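PDB 2P2W: citrate synthase from Thermotoga maritima, which probably catalyses the condensation of oxaloacetate with acetyl-CoA and water to give citrate and CoA, a step of the tricarboxylic acid cycle. Local coordinates for residues S197-V200 with G201-A205; A331-I334 with E335-D339; G157-N160 with E161-L165. All blocks are in the same frame, centred on the assembly; numbering follows the deposited sequence.

Contact 1 (S197-V200 with G201-A205)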
loop_
_atom_site.group_PDB
_atom_site.type_symbol
_atom_site.label_atom_id
_atom_site.label_comp_id
_atom_site.label_asym_id
_atom_site.label_seq_id
_atom_site.Cartn_x
_atom_site.Cartn_y
_atom_site.Cartn_z
ATOM N N SER A 197 -4.815 -6.408 -1.428
ATOM C CA SER A 197 -4.344 -5.294 -0.618
ATOM C C SER A 197 -2.842 -5.094 -0.806
ATOM O O SER A 197 -2.370 -3.960 -0.918
ATOM C CB SER A 197 -4.655 -5.534 0.860
ATOM O OG SER A 197 -6.048 -5.452 1.108
ATOM N N CYS A 198 -2.090 -6.193 -0.833
ATOM C CA CYS A 198 -0.647 -6.104 -1.023
ATOM C C CYS A 198 -0.352 -5.438 -2.367
ATOM O O CYS A 198 0.476 -4.531 -2.457
ATOM C CB CYS A 198 -0.012 -7.498 -1.003
ATOM S SG CYS A 198 -0.290 -8.433 0.519
ATOM N N ILE A 199 -1.044 -5.892 -3.409
ATOM C CA ILE A 199 -0.850 -5.356 -4.753
ATOM C C ILE A 199 -1.222 -3.875 -4.867
ATOM O O ILE A 199 -0.489 -3.090 -5.479
ATOM C CB ILE A 199 -1.654 -6.188 -5.784
ATOM C CG1 ILE A 199 -1.138 -7.632 -5.774
ATOM C CG2 ILE A 199 -1.520 -5.579 -7.184
ATOM C CD1 ILE A 199 -1.956 -8.608 -6.624
ATOM N N VAL A 200 -2.350 -3.488 -4.278
ATOM C CA VAL A 200 -2.788 -2.099 -4.332
ATOM C C VAL A 200 -1.779 -1.162 -3.666
ATOM O O VAL A 200 -1.594 -0.027 -4.107
ATOM C CB VAL A 200 -4.185 -1.946 -3.694
ATOM C CG1 VAL A 200 -4.542 -0.479 -3.529
ATOM C CG2 VAL A 200 -5.212 -2.630 -4.587
ATOM N N GLY A 201 -1.124 -1.635 -2.610
ATOM C CA GLY A 201 -0.118 -0.819 -1.954
ATOM C C GLY A 201 1.110 -0.724 -2.850
ATOM O O GLY A 201 1.710 0.345 -2.994
ATOM N N ALA A 202 1.484 -1.846 -3.457
ATOM C CA ALA A 202 2.638 -1.884 -4.357
ATOM C C ALA A 202 2.411 -0.923 -5.528
ATOM O O ALA A 202 3.322 -0.207 -5.950
ATOM C CB ALA A 202 2.853 -3.303 -4.873
ATOM N N LEU A 203 1.190 -0.912 -6.048
ATOM C CA LEU A 203 0.840 -0.028 -7.154
ATOM C C LEU A 203 1.078 1.424 -6.750
ATOM O O LEU A 203 1.625 2.210 -7.522
ATOM C CB LEU A 203 -0.630 -0.224 -7.543
ATOM C CG LEU A 203 -0.956 -1.541 -8.262
ATOM C CD1 LEU A 203 -2.464 -1.744 -8.326
ATOM C CD2 LEU A 203 -0.353 -1.510 -9.665
ATOM N N GLY A 204 0.662 1.771 -5.536
ATOM C CA GLY A 204 0.837 3.128 -5.047
ATOM C C GLY A 204 2.296 3.543 -5.016
ATOM O O GLY A 204 2.637 4.675 -5.359
ATOM N N ALA A 205 3.161 2.622 -4.600
ATOM C CA ALA A 205 4.593 2.893 -4.533
ATOM C C ALA A 205 5.215 2.980 -5.927
ATOM O O ALA A 205 6.042 3.855 -6.198
ATOM C CB ALA A 205 5.289 1.806 -3.730
#

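Contact 2 (A331-I334 with E335-D339)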
loop_
_atom_site.group_PDB
_atom_site.type_symbol
_atom_site.label_atom_id
_atom_site.label_comp_id
_atom_site.label_asym_id
_atom_site.label_seq_id
_atom_site.Cartn_x
_atom_site.Cartn_y
_atom_site.Cartn_z
ATOM N N ALA A 331 5.030 -13.189 -6.372
ATOM C CA ALA A 331 5.997 -14.253 -6.100
ATOM C C ALA A 331 6.625 -14.002 -4.724
ATOM O O ALA A 331 6.752 -14.915 -3.905
ATOM C CB ALA A 331 7.077 -14.274 -7.183
ATOM N N HIS A 332 7.006 -12.752 -4.474
ATOM C CA HIS A 332 7.600 -12.376 -3.198
ATOM C C HIS A 332 6.629 -12.526 -2.032
ATOM O O HIS A 332 6.991 -13.067 -0.988
ATOM C CB HIS A 332 8.125 -10.940 -3.262
ATOM C CG HIS A 332 9.523 -10.843 -3.784
ATOM N ND1 HIS A 332 10.624 -11.133 -3.009
ATOM C CD2 HIS A 332 9.998 -10.545 -5.018
ATOM C CE1 HIS A 332 11.719 -11.020 -3.743
ATOM N NE2 HIS A 332 11.364 -10.666 -4.965
ATOM N N VAL A 333 5.402 -12.048 -2.198
ATOM C CA VAL A 333 4.405 -12.168 -1.133
ATOM C C VAL A 333 4.259 -13.642 -0.739
ATOM O O VAL A 333 4.331 -13.988 0.441
ATOM C CB VAL A 333 3.023 -11.613 -1.583
ATOM C CG1 VAL A 333 1.946 -11.986 -0.569
ATOM C CG2 VAL A 333 3.102 -10.093 -1.721
ATOM N N ILE A 334 4.070 -14.500 -1.739
ATOM C CA ILE A 334 3.915 -15.936 -1.519
ATOM C C ILE A 334 5.100 -16.526 -0.758
ATOM O O ILE A 334 4.923 -17.250 0.221
ATOM C CB ILE A 334 3.774 -16.694 -2.861
ATOM C CG1 ILE A 334 2.459 -16.309 -3.544
ATOM C CG2 ILE A 334 3.832 -18.199 -2.615
ATOM C CD1 ILE A 334 2.384 -16.703 -4.998
ATOM N N GLU A 335 6.307 -16.227 -1.223
ATOM C CA GLU A 335 7.520 -16.726 -0.588
ATOM C C GLU A 335 7.629 -16.226 0.848
ATOM O O GLU A 335 7.829 -17.011 1.777
ATOM C CB GLU A 335 8.756 -16.273 -1.374
ATOM C CG GLU A 335 10.077 -16.805 -0.822
ATOM C CD GLU A 335 11.283 -16.270 -1.581
ATOM O OE1 GLU A 335 11.511 -15.042 -1.537
ATOM O OE2 GLU A 335 12.002 -17.076 -2.218
ATOM N N TYR A 336 7.486 -14.917 1.029
ATOM C CA TYR A 336 7.593 -14.319 2.358
ATOM C C TYR A 336 6.623 -14.875 3.404
ATOM O O TYR A 336 7.036 -15.235 4.512
ATOM C CB TYR A 336 7.387 -12.810 2.282
ATOM C CG TYR A 336 7.760 -12.104 3.562
ATOM C CD1 TYR A 336 9.097 -11.834 3.864
ATOM C CD2 TYR A 336 6.786 -11.731 4.487
ATOM C CE1 TYR A 336 9.455 -11.211 5.056
ATOM C CE2 TYR A 336 7.132 -11.109 5.683
ATOM C CZ TYR A 336 8.468 -10.851 5.961
ATOM O OH TYR A 336 8.819 -10.230 7.135
ATOM N N VAL A 337 5.338 -14.926 3.070
ATOM C CA VAL A 337 4.369 -15.388 4.067
ATOM C C VAL A 337 4.460 -16.897 4.383
ATOM O O VAL A 337 3.845 -17.393 5.312
ATOM C CB VAL A 337 2.957 -15.047 3.587
ATOM C CG1 VAL A 337 2.833 -13.544 3.347
ATOM C CG2 VAL A 337 2.643 -15.792 2.303
ATOM N N SER A 338 5.216 -17.644 3.552
ATOM C CA SER A 338 5.375 -19.073 3.846
ATOM C C SER A 338 6.080 -19.294 5.194
ATOM O O SER A 338 6.033 -20.350 5.812
ATOM C CB SER A 338 6.178 -19.713 2.713
ATOM O OG SER A 338 7.523 -19.239 2.757
ATOM N N ASP A 339 6.798 -18.242 5.598
ATOM C CA ASP A 339 7.382 -18.135 6.916
ATOM C C ASP A 339 7.328 -16.664 7.372
ATOM O O ASP A 339 8.338 -15.986 7.504
ATOM C CB ASP A 339 8.837 -18.591 6.799
ATOM C CG ASP A 339 9.487 -18.585 8.168
ATOM O OD1 ASP A 339 8.791 -18.909 9.128
ATOM O OD2 ASP A 339 10.678 -18.305 8.252
HETATM O O HOH W 1 10.130 -12.270 -0.765
#

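Contact 3 (G157-N160 with E161-L165)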
loop_
_atom_site.group_PDB
_atom_site.type_symbol
_atom_site.label_atom_id
_atom_site.label_comp_id
_atom_site.label_asym_id
_atom_site.label_seq_id
_atom_site.Cartn_x
_atom_site.Cartn_y
_atom_site.Cartn_z
ATOM N N GLY A 157 -7.058 -3.378 -31.496
ATOM C CA GLY A 157 -7.796 -4.190 -32.449
ATOM C C GLY A 157 -6.981 -4.683 -33.633
ATOM O O GLY A 157 -7.526 -4.936 -34.707
ATOM N N GLU A 158 -5.674 -4.824 -33.444
ATOM C CA GLU A 158 -4.800 -5.297 -34.512
ATOM C C GLU A 158 -3.563 -5.991 -33.946
ATOM O O GLU A 158 -3.235 -5.834 -32.768
ATOM C CB GLU A 158 -4.383 -4.125 -35.407
ATOM C CG GLU A 158 -3.714 -2.986 -34.662
ATOM C CD GLU A 158 -3.576 -1.732 -35.508
ATOM O OE1 GLU A 158 -4.026 -1.743 -36.674
ATOM O OE2 GLU A 158 -3.022 -0.732 -35.003
ATOM N N ARG A 159 -2.891 -6.772 -34.786
ATOM C CA ARG A 159 -1.687 -7.478 -34.374
ATOM C C ARG A 159 -0.496 -7.019 -35.194
ATOM O O ARG A 159 -0.583 -6.871 -36.413
ATOM C CB ARG A 159 -1.876 -8.988 -34.502
ATOM C CG ARG A 159 -2.614 -9.588 -33.319
ATOM C CD ARG A 159 -2.322 -11.066 -33.175
ATOM N NE ARG A 159 -3.075 -11.881 -34.120
ATOM C CZ ARG A 159 -2.861 -13.179 -34.302
ATOM N NH1 ARG A 159 -1.914 -13.796 -33.608
ATOM N NH2 ARG A 159 -3.598 -13.863 -35.166
ATOM N N ASN A 160 0.623 -6.804 -34.511
ATOM C CA ASN A 160 1.833 -6.313 -35.150
ATOM C C ASN A 160 3.088 -6.972 -34.578
ATOM O O ASN A 160 3.095 -7.428 -33.437
ATOM C CB ASN A 160 1.899 -4.792 -34.962
ATOM C CG ASN A 160 3.101 -4.172 -35.625
ATOM O OD1 ASN A 160 4.238 -4.478 -35.283
ATOM N ND2 ASN A 160 2.855 -3.290 -36.589
ATOM N N GLU A 161 4.144 -7.011 -35.384
ATOM C CA GLU A 161 5.418 -7.600 -34.982
ATOM C C GLU A 161 6.025 -6.890 -33.772
ATOM O O GLU A 161 6.808 -7.479 -33.023
ATOM C CB GLU A 161 6.402 -7.543 -36.153
ATOM C CG GLU A 161 7.775 -8.117 -35.851
ATOM C CD GLU A 161 8.797 -7.764 -36.915
ATOM O OE1 GLU A 161 8.731 -6.636 -37.454
ATOM O OE2 GLU A 161 9.664 -8.614 -37.213
ATOM N N LYS A 162 5.663 -5.624 -33.590
ATOM C CA LYS A 162 6.163 -4.825 -32.475
ATOM C C LYS A 162 5.836 -5.482 -31.137
ATOM O O LYS A 162 6.444 -5.169 -30.110
ATOM C CB LYS A 162 5.553 -3.422 -32.530
ATOM C CG LYS A 162 6.308 -2.464 -33.447
ATOM C CD LYS A 162 5.372 -1.500 -34.170
ATOM C CE LYS A 162 4.192 -1.082 -33.308
ATOM N NZ LYS A 162 3.772 0.321 -33.605
ATOM N N ILE A 163 4.868 -6.391 -31.161
ATOM C CA ILE A 163 4.449 -7.106 -29.964
ATOM C C ILE A 163 5.631 -7.786 -29.271
ATOM O O ILE A 163 5.718 -7.799 -28.043
ATOM C CB ILE A 163 3.368 -8.159 -30.317
ATOM C CG1 ILE A 163 2.068 -7.442 -30.702
ATOM C CG2 ILE A 163 3.142 -9.105 -29.145
ATOM C CD1 ILE A 163 0.980 -8.362 -31.250
ATOM N N ARG A 164 6.544 -8.341 -30.062
ATOM C CA ARG A 164 7.734 -9.014 -29.545
ATOM C C ARG A 164 8.576 -8.093 -28.653
ATOM O O ARG A 164 9.141 -8.504 -27.648
ATOM C CB ARG A 164 8.568 -9.491 -30.734
ATOM C CG ARG A 164 7.862 -10.581 -31.540
ATOM C CD ARG A 164 8.797 -11.232 -32.566
ATOM N NE ARG A 164 8.053 -12.151 -33.433
ATOM C CZ ARG A 164 7.954 -13.432 -33.033
ATOM N NH1 ARG A 164 8.508 -13.818 -31.897
ATOM N NH2 ARG A 164 7.291 -14.311 -33.790
ATOM N N LEU A 165 8.676 -6.829 -29.057
ATOM C CA LEU A 165 9.465 -5.854 -28.313
ATOM C C LEU A 165 8.794 -5.579 -26.965
ATOM O O LEU A 165 9.462 -5.487 -25.932
ATOM C CB LEU A 165 9.595 -4.557 -29.120
ATOM C CG LEU A 165 10.068 -4.726 -30.573
ATOM C CD1 LEU A 165 10.238 -3.352 -31.214
ATOM C CD2 LEU A 165 11.372 -5.514 -30.615
#

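Contact 1 (S197-V200 with G201-A205)
Leu-203 packs against the carbonyl oxygen of Ile-199, one turn back in the same helix. Its CB lies 3.5 Å from Ile-199 O. CG comes closer, 3.2 Å from the same Ile-199 O, because chi1 of -72° sets CG beside the backbone N and turns it back along the helix. CD1 lies 3.7 Å from Ile-199 O and touches Val-200 CA. It also reaches Ile-199 CG2 at 4.1 Å. The Ile-199 and Leu-203 side chains run side by side and point the same way, an i to i+4 apolar pair. Leu-203 N donates to Ile-199 O at 2.8 Å, nearly in line with the C=O bond. Gly-204 N reaches Val-200 O at 3.2 Å from above the carbonyl plane, a less direct approach. All of this is buried in helix 195-207. Ile-199 meets Val-118 and Phe-122 of helix 110-133, and Leu-203 lies on Leu-94 of helix 90-98 and Trp-329 of helix 317-337. Ala-202 packs on Ala-185 of helix 180-189. Val-200 meets Val-200 of the second subunit, so this helix also forms part of the dimer interface.

Contact 2 (A331-I334 with E335-D339)
The helix carries i+4 to i backbone bonds, Glu-335 N, Tyr-336 N and Val-337 N donating to Ala-331 O, His-332 O and Val-333 O, before Ser-338 N makes only a weak hydrogen bond to Ile-334 O, 3.4 Å long.

His-332 and Glu-335 lie about one turn apart and are joined through a water. This water sits in the plane of the imidazole at its edge, 2.6 Å from His-332 ND1. It is also 3.2 Å from Glu-335 OE1 and lies near His-332 O. The direct gap from His-332 ND1 to Glu-335 OE1 is 4.3 Å, so the water mediates the pairing. Glu-335 has CG anti to its N (chi1 -177°) and an extended chain, which carries the carboxylate to Ser-14 OG and Ser-15 N. His-332 NE2 bonds to Glu-175, so both ring nitrogens have polar partners. On another side, Val-337 CG2 presses on Val-333 O at 3.1 Å. Val-333 CG1 and Val-337 CG1 are 4.3 Å apart.

The contact is thus a water-bridged i to i+3 side-chain pair in the C-terminal part of the long helix 317-337. His-332 and Tyr-336 pack on Leu-186 of helix 180-189, while Ile-334 and Val-337 meet Leu-111 of helix 110-133. Tyr-336 also touches Cys-12 of strand 10-14 and makes a cation-pi contact with Lys-4 of the second subunit.

Contact 3 (G157-N160 with E161-L165)
Asn-160 makes a capping bond to Lys-162 in the turn that leads into helix 163-173. Its OD1 accepts from Lys-162 N at 2.5 Å, unusually short and no measure of strength. With CG anti to the backbone N (chi1 -178°), the amide reaches Lys-162 N, two residues on. Asn-160 to Ile-163 form a type I beta turn. Its bond from Ile-163 N to Asn-160 O is less certain, because that nitrogen is crowded in the model. The tight part lies around the two Asn-160 oxygens. Lys-162 CB is 3.2 Å from Asn-160 OD1, and the bent lysine chain passes obliquely across the amide. Ile-163 folds back along the turn, bringing CD1 to 3.2 Å from Asn-160 O. The Ile-163 side chain is buried against Val-148 and Tyr-152 of helix 147-156. The other side is looser. Arg-159 CG meets Ile-163 CD1 at 4.3 Å, and the Arg-159 guanidinium leads away towards Glu-149, a long and weak ion pair. Glu-161 is exposed to solvent. Replacing Asn-160 with an alanine would probably leave Lys-162 N without its capping acceptor and the turn less firmly held. The chemistry is consistent with capping: a side-chain oxygen serves a backbone N-H near a helix start.

Along the chain the order is contact 3, contact 1, contact 2. Each is local to one helix or its approach: the turn leading into helix 163-173, the middle of helix 195-207 and the C-terminal part of helix 317-337. Contacts 1 and 2 have centres 16 Å apart and touch, Cys-198 CB lying 4.1 Å from Val-333 CG2. Both pack against helices 180-189 and 110-133, and both reach the second subunit, so they join the helical core to the dimer interface. Contact 3 lies on the surface, across the chain's centre from contact 1. Its centre is about 29 Å from that of contact 1 and about 34 Å from that of contact 2.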